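Long-range contacts in C-C motif chemokine 1 (Homo sapiens, PDB 4OIK), which attracts monocytes but not neutrophils as a secreted cytokine and binds the chemokine receptor CCR8: residues 8-13 and 39-44; 27-32 and 66-71. All coordinates share one frame; numbering follows the deposited sequence.

Interaction 1 (8-13 and 39-44); sequences FSRCCF and GLIFKL. With SO4 (sulfate ion), chain H.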
loop_
_atom_site.group_PDB
_atom_site.type_symbol
_atom_site.label_atom_id
_atom_site.label_comp_id
_atom_site.label_asym_id
_atom_site.label_seq_id
_atom_site.Cartn_x
_atom_site.Cartn_y
_atom_site.Cartn_z
ATOM N N PHE A 8 3.177 3.727 -4.996
ATOM C CA PHE A 8 2.668 4.345 -3.786
ATOM C C PHE A 8 3.542 3.795 -2.671
ATOM O O PHE A 8 4.272 2.812 -2.870
ATOM C CB PHE A 8 1.175 4.021 -3.606
ATOM C CG PHE A 8 0.854 2.557 -3.371
ATOM C CD1 PHE A 8 0.833 2.031 -2.084
ATOM C CD2 PHE A 8 0.491 1.734 -4.423
ATOM C CE1 PHE A 8 0.524 0.688 -1.868
ATOM C CE2 PHE A 8 0.167 0.393 -4.205
ATOM C CZ PHE A 8 0.187 -0.114 -2.926
ATOM N N SER A 9 3.502 4.440 -1.525
ATOM C CA SER A 9 4.269 4.046 -0.367
ATOM C C SER A 9 3.337 3.298 0.571
ATOM O O SER A 9 2.164 3.692 0.724
ATOM C CB SER A 9 4.792 5.290 0.348
ATOM O OG SER A 9 5.444 6.191 -0.537
ATOM N N ARG A 10 3.848 2.260 1.241
ATOM C CA ARG A 10 3.036 1.569 2.247
ATOM C C ARG A 10 3.465 2.135 3.569
ATOM O O ARG A 10 4.644 2.042 3.909
ATOM C CB ARG A 10 3.273 0.054 2.231
ATOM C CG ARG A 10 2.839 -0.577 0.964
ATOM C CD ARG A 10 2.687 -2.061 1.120
ATOM N NE ARG A 10 2.282 -2.619 -0.167
ATOM C CZ ARG A 10 3.134 -3.089 -1.061
ATOM N NH1 ARG A 10 2.694 -3.545 -2.224
ATOM N NH2 ARG A 10 4.436 -3.102 -0.804
ATOM N N CYS A 11 2.538 2.771 4.287
ATOM C CA CYS A 11 2.827 3.421 5.570
ATOM C C CYS A 11 1.982 2.885 6.673
ATOM O O CYS A 11 0.835 2.496 6.471
ATOM C CB CYS A 11 2.640 4.921 5.467
ATOM S SG CYS A 11 3.480 5.669 4.066
ATOM N N CYS A 12 2.512 3.002 7.866
ATOM C CA CYS A 12 1.850 2.607 9.079
ATOM C C CYS A 12 1.746 3.777 10.022
ATOM O O CYS A 12 2.724 4.130 10.686
ATOM C CB CYS A 12 2.595 1.439 9.700
ATOM S SG CYS A 12 2.237 -0.127 8.887
ATOM N N PHE A 13 0.556 4.399 10.071
ATOM C CA PHE A 13 0.309 5.518 10.988
ATOM C C PHE A 13 -0.479 5.116 12.270
ATOM O O PHE A 13 -0.512 5.886 13.199
ATOM C CB PHE A 13 -0.349 6.695 10.280
ATOM C CG PHE A 13 0.434 7.196 9.097
ATOM C CD1 PHE A 13 1.626 7.886 9.274
ATOM C CD2 PHE A 13 -0.067 7.070 7.814
ATOM C CE1 PHE A 13 2.349 8.356 8.185
ATOM C CE2 PHE A 13 0.649 7.562 6.724
ATOM C CZ PHE A 13 1.844 8.213 6.924
ATOM N N GLY A 39 7.473 1.253 11.968
ATOM C CA GLY A 39 6.350 0.369 11.787
ATOM C C GLY A 39 6.804 -0.833 10.986
ATOM O O GLY A 39 7.836 -0.800 10.298
ATOM N N LEU A 40 6.042 -1.912 11.112
ATOM C CA LEU A 40 6.207 -3.166 10.414
ATOM C C LEU A 40 4.828 -3.552 9.918
ATOM O O LEU A 40 3.827 -3.132 10.512
ATOM C CB LEU A 40 6.687 -4.201 11.424
ATOM C CG LEU A 40 7.530 -5.321 10.888
ATOM C CD1 LEU A 40 8.908 -4.823 10.470
ATOM C CD2 LEU A 40 7.705 -6.368 11.944
ATOM N N ILE A 41 4.754 -4.317 8.822
ATOM C CA ILE A 41 3.459 -4.790 8.324
ATOM C C ILE A 41 3.473 -6.328 8.381
ATOM O O ILE A 41 4.325 -6.936 7.747
ATOM C CB ILE A 41 3.104 -4.298 6.885
ATOM C CG1 ILE A 41 3.297 -2.793 6.726
ATOM C CG2 ILE A 41 1.664 -4.719 6.503
ATOM C CD1 ILE A 41 3.293 -2.331 5.273
ATOM N N PHE A 42 2.555 -6.937 9.138
ATOM C CA PHE A 42 2.442 -8.380 9.189
ATOM C C PHE A 42 1.338 -8.746 8.240
ATOM O O PHE A 42 0.261 -8.140 8.298
ATOM C CB PHE A 42 2.113 -8.889 10.584
ATOM C CG PHE A 42 3.236 -8.814 11.581
ATOM C CD1 PHE A 42 4.484 -9.345 11.287
ATOM C CD2 PHE A 42 3.034 -8.262 12.839
ATOM C CE1 PHE A 42 5.517 -9.295 12.214
ATOM C CE2 PHE A 42 4.062 -8.242 13.784
ATOM C CZ PHE A 42 5.297 -8.751 13.464
ATOM N N LYS A 43 1.622 -9.691 7.336
ATOM C CA LYS A 43 0.669 -10.224 6.371
ATOM C C LYS A 43 -0.098 -11.306 7.100
ATOM O O LYS A 43 0.502 -12.263 7.583
ATOM C CB LYS A 43 1.406 -10.839 5.157
ATOM C CG LYS A 43 0.501 -11.534 4.143
ATOM C CD LYS A 43 1.155 -11.598 2.752
ATOM C CE LYS A 43 0.275 -12.260 1.712
ATOM N NZ LYS A 43 -0.797 -11.351 1.222
ATOM N N LEU A 44 -1.414 -11.139 7.205
ATOM C CA LEU A 44 -2.260 -12.128 7.871
ATOM C C LEU A 44 -2.926 -13.011 6.808
ATOM O O LEU A 44 -2.659 -12.851 5.614
ATOM C CB LEU A 44 -3.327 -11.442 8.754
ATOM C CG LEU A 44 -2.867 -10.333 9.728
ATOM C CD1 LEU A 44 -4.062 -9.651 10.359
ATOM C CD2 LEU A 44 -1.976 -10.893 10.821
HETATM S S SO4 H . -0.802 -3.867 -1.763
HETATM O O1 SO4 H . -0.414 -3.947 -3.179
HETATM O O2 SO4 H . -2.274 -3.955 -1.605
HETATM O O3 SO4 H . -0.136 -4.966 -0.950
HETATM O O4 SO4 H . -0.384 -2.593 -1.309
#
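C12 and G39 mark the closest approach of the two backbones, with their CA atoms 5.7 Å apart. From there 8-13, which carries the short strand 9-11, passes over one face of strand 39-44 without pairing with it, so side chains make the contact. The CB atoms of R10 and C12 both point toward 39-44, and that of I41 points back at them. With SG beside the backbone N and anti to the carbonyl carbon (chi1 -78°), C12 lays its sulfur alongside I41, SG to CG1 at 3.6 Å. The same sulfur lies 3.8 Å from L40 O, and C12 CB faces the bare CA of G39, a position where a side chain would collide with it. Farther along, the terminal methyl of the same I41 branch, CD1, meets R10 CB at 3.9 Å. Beyond CB the arginine runs extended from CG to NE and leaves the apolar patch for a sulfate, probably from the crystallisation liquor. R10 NE donates a nearly straight bond of 2.9 Å to sulfate O4 (163°), and R10 NH1 adds a weak one to O1; R10 NH2 of the second subunit binds the same anion. F8 turns its ring edge to the sulfate, CZ lying 3.0 Å from O4. With an alanine at R10 the guanidinium would be gone, and the sulfate would probably lose the bonds this chain gives it through NE and NH1. S9 and C11 form an antiparallel ladder with the second subunit, while the disulfides C11-C35 and C12-C51 tie the segment to its own chain. The adjacent cysteines are the signature of the CC family, and the three-stranded antiparallel sheet beside them belongs to the chemokine fold.

Interaction 2 (27-32 and 66-71); sequences CYRNTS and LRHCPS. With NAG (2-acetamido-2-deoxy-beta-D-glucopyranose), chain E; SO4 (sulfate ion), chain I.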
loop_
_atom_site.group_PDB
_atom_site.type_symbol
_atom_site.label_atom_id
_atom_site.label_comp_id
_atom_site.label_asym_id
_atom_site.label_seq_id
_atom_site.Cartn_x
_atom_site.Cartn_y
_atom_site.Cartn_z
ATOM N N CYS A 27 4.016 -13.727 6.898
ATOM C CA CYS A 27 5.290 -13.041 6.721
ATOM C C CYS A 27 5.119 -11.581 7.090
ATOM O O CYS A 27 4.020 -11.151 7.455
ATOM C CB CYS A 27 5.789 -13.193 5.276
ATOM S SG CYS A 27 4.548 -12.815 4.007
ATOM N N TYR A 28 6.197 -10.806 6.969
ATOM C CA TYR A 28 6.117 -9.372 7.209
ATOM C C TYR A 28 6.620 -8.554 6.000
ATOM O O TYR A 28 7.447 -9.039 5.231
ATOM C CB TYR A 28 6.868 -8.974 8.501
ATOM C CG TYR A 28 8.373 -9.137 8.405
ATOM C CD1 TYR A 28 9.170 -8.142 7.843
ATOM C CD2 TYR A 28 9.000 -10.285 8.877
ATOM C CE1 TYR A 28 10.546 -8.305 7.715
ATOM C CE2 TYR A 28 10.381 -10.441 8.792
ATOM C CZ TYR A 28 11.150 -9.447 8.210
ATOM O OH TYR A 28 12.511 -9.600 8.110
ATOM N N ARG A 29 6.144 -7.303 5.876
ATOM C CA ARG A 29 6.612 -6.321 4.894
ATOM C C ARG A 29 7.160 -5.149 5.687
ATOM O O ARG A 29 6.598 -4.806 6.738
ATOM C CB ARG A 29 5.488 -5.833 3.957
ATOM C CG ARG A 29 5.397 -6.617 2.670
ATOM C CD ARG A 29 4.849 -5.792 1.528
ATOM N NE ARG A 29 5.398 -6.214 0.233
ATOM C CZ ARG A 29 6.540 -5.767 -0.289
ATOM N NH1 ARG A 29 7.283 -4.887 0.372
ATOM N NH2 ARG A 29 6.949 -6.199 -1.474
ATOM N N ASN A 30 8.273 -4.553 5.216
ATOM C CA ASN A 30 8.830 -3.348 5.861
ATOM C C ASN A 30 8.062 -2.184 5.243
ATOM O O ASN A 30 7.638 -2.305 4.101
ATOM C CB ASN A 30 10.332 -3.198 5.574
ATOM C CG ASN A 30 11.230 -3.193 6.797
ATOM O OD1 ASN A 30 10.960 -3.839 7.819
ATOM N ND2 ASN A 30 12.352 -2.491 6.703
ATOM N N THR A 31 7.815 -1.100 5.988
ATOM C CA THR A 31 7.088 0.046 5.408
ATOM C C THR A 31 8.049 0.832 4.507
ATOM O O THR A 31 9.270 0.663 4.597
ATOM C CB THR A 31 6.507 0.948 6.502
ATOM O OG1 THR A 31 7.581 1.519 7.226
ATOM C CG2 THR A 31 5.589 0.213 7.454
ATOM N N SER A 32 7.513 1.698 3.649
ATOM C CA SER A 32 8.354 2.499 2.758
ATOM C C SER A 32 9.239 3.446 3.561
ATOM O O SER A 32 8.783 4.004 4.558
ATOM C CB SER A 32 7.495 3.261 1.765
ATOM O OG SER A 32 6.665 2.339 1.082
ATOM N N LEU A 66 9.707 -14.929 11.347
ATOM C CA LEU A 66 9.040 -14.894 10.055
ATOM C C LEU A 66 10.007 -14.401 8.999
ATOM O O LEU A 66 10.973 -13.702 9.332
ATOM C CB LEU A 66 7.868 -13.884 10.135
ATOM C CG LEU A 66 6.743 -14.152 11.132
ATOM C CD1 LEU A 66 6.012 -12.877 11.452
ATOM C CD2 LEU A 66 5.772 -15.206 10.591
ATOM N N ARG A 67 9.723 -14.712 7.722
ATOM C CA ARG A 67 10.505 -14.246 6.583
ATOM C C ARG A 67 9.795 -12.993 5.999
ATOM O O ARG A 67 8.652 -12.728 6.359
ATOM C CB ARG A 67 10.596 -15.348 5.506
ATOM C CG ARG A 67 11.188 -16.684 5.979
ATOM C CD ARG A 67 12.698 -16.728 5.872
ATOM N NE ARG A 67 13.220 -17.986 6.402
ATOM C CZ ARG A 67 14.511 -18.274 6.541
ATOM N NH1 ARG A 67 14.885 -19.453 7.025
ATOM N NH2 ARG A 67 15.439 -17.386 6.198
ATOM N N HIS A 68 10.472 -12.245 5.097
ATOM C CA HIS A 68 9.921 -11.087 4.401
ATOM C C HIS A 68 8.911 -11.581 3.349
ATOM O O HIS A 68 9.124 -12.629 2.768
ATOM C CB HIS A 68 11.043 -10.279 3.719
ATOM C CG HIS A 68 10.561 -8.954 3.215
ATOM N ND1 HIS A 68 10.120 -8.794 1.909
ATOM C CD2 HIS A 68 10.373 -7.787 3.888
ATOM C CE1 HIS A 68 9.679 -7.544 1.826
ATOM N NE2 HIS A 68 9.827 -6.888 2.986
ATOM N N CYS A 69 7.823 -10.841 3.096
ATOM C CA CYS A 69 6.829 -11.275 2.104
ATOM C C CYS A 69 7.367 -11.276 0.688
ATOM O O CYS A 69 8.087 -10.349 0.328
ATOM C CB CYS A 69 5.543 -10.461 2.209
ATOM S SG CYS A 69 4.601 -10.770 3.726
ATOM N N PRO A 70 7.044 -12.290 -0.142
ATOM C CA PRO A 70 7.535 -12.262 -1.532
ATOM C C PRO A 70 6.640 -11.376 -2.404
ATOM O O PRO A 70 5.529 -11.056 -1.987
ATOM C CB PRO A 70 7.489 -13.737 -1.958
ATOM C CG PRO A 70 6.435 -14.361 -1.096
ATOM C CD PRO A 70 6.214 -13.488 0.120
ATOM N N SER A 71 7.094 -11.024 -3.619
ATOM C CA SER A 71 6.337 -10.177 -4.549
ATOM C C SER A 71 6.169 -10.821 -5.913
ATOM O O SER A 71 7.007 -11.640 -6.315
ATOM C CB SER A 71 7.034 -8.828 -4.712
ATOM O OG SER A 71 6.994 -8.072 -3.512
HETATM C C1 NAG E . 13.673 -2.841 7.214
HETATM C C2 NAG E . 14.614 -2.344 6.051
HETATM C C3 NAG E . 16.095 -2.235 6.560
HETATM C C4 NAG E . 16.270 -1.647 7.989
HETATM C C5 NAG E . 15.228 -2.256 8.974
HETATM C C6 NAG E . 15.257 -1.547 10.362
HETATM C C7 NAG E . 13.741 -3.195 3.805
HETATM C C8 NAG E . 13.934 -4.349 2.865
HETATM N N2 NAG E . 14.550 -3.296 4.916
HETATM O O3 NAG E . 16.898 -1.500 5.607
HETATM O O4 NAG E . 17.625 -1.862 8.465
HETATM O O5 NAG E . 13.887 -2.125 8.431
HETATM O O6 NAG E . 14.484 -2.208 11.382
HETATM O O7 NAG E . 12.942 -2.274 3.593
HETATM S S SO4 I . 14.112 -13.039 5.206
HETATM O O1 SO4 I . 14.996 -14.186 5.452
HETATM O O2 SO4 I . 14.912 -11.909 4.711
HETATM O O3 SO4 I . 13.089 -13.399 4.199
HETATM O O4 SO4 I . 13.472 -12.656 6.473
HETATM O O HOH W 1 13.121 -11.716 10.002
#
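C27 holds SG between its backbone N and carbonyl carbon (chi1 49°), while C69 sets its SG anti to the carbonyl carbon; the two sulfurs thereby meet in a disulfide of 2.1 Å. Beside it the backbones join in a single beta bridge between Y28 and H68. Y28 N donates to R67 O at 3.2 Å, and C69 N returns a shorter bond of 2.8 Å to Y28 O. That oxygen also takes a CA-H...O contact from H68 and lies over one face of the imidazole. The H68 side chain, CG anti to the backbone N, directs its ring edge at the face of Y28 in an offset edge-to-face pair, planes at 89°. The Y28 ring has L66 CB at its edge, 4.0 Å from CD2, and a water links Y28 OH to L66 O. R29 brings its guanidinium face over H68 CE1, the two planes nearly perpendicular, and at its edge NH2 gives a weak bond to S71 OG. N30 carries the N-linked sugar, ND2 bonded to C1 of the N-acetylglucosamine. H68 N donates to O3 of a sulfate, probably from the crystallisation liquor, in a bond of 3.0 Å, and R67 NH2 holds O1 more weakly. The chemistry is therefore layered: a covalent link and two backbone bonds fix the tail after helix 57-63 to the edge of the sheet, while a backbone N-H and, weakly, an arginine hold an anion. The nearness of R29 to H68 would probably disfavour a protonated imidazole.

In the fold
Strands 39-44 and 25-30 are neighbours in one antiparallel sheet, so interactions 1 and 2 join through it: I41 O and R29 N, and K43 N and C27 O, probably pair between the backbones. Interaction 1 is a buried contact near the centre of the chain, small and made by apolar and sulfur atoms, bringing the N-terminal segment onto the central strand. Interaction 2 lies at the surface, buries about three times the area and binds the C-terminal tail to the outermost strand with a disulfide, backbone bonds and polar side chains. Cysteines serve both, but only in 27-32 and 66-71 does the bridge itself span the contact.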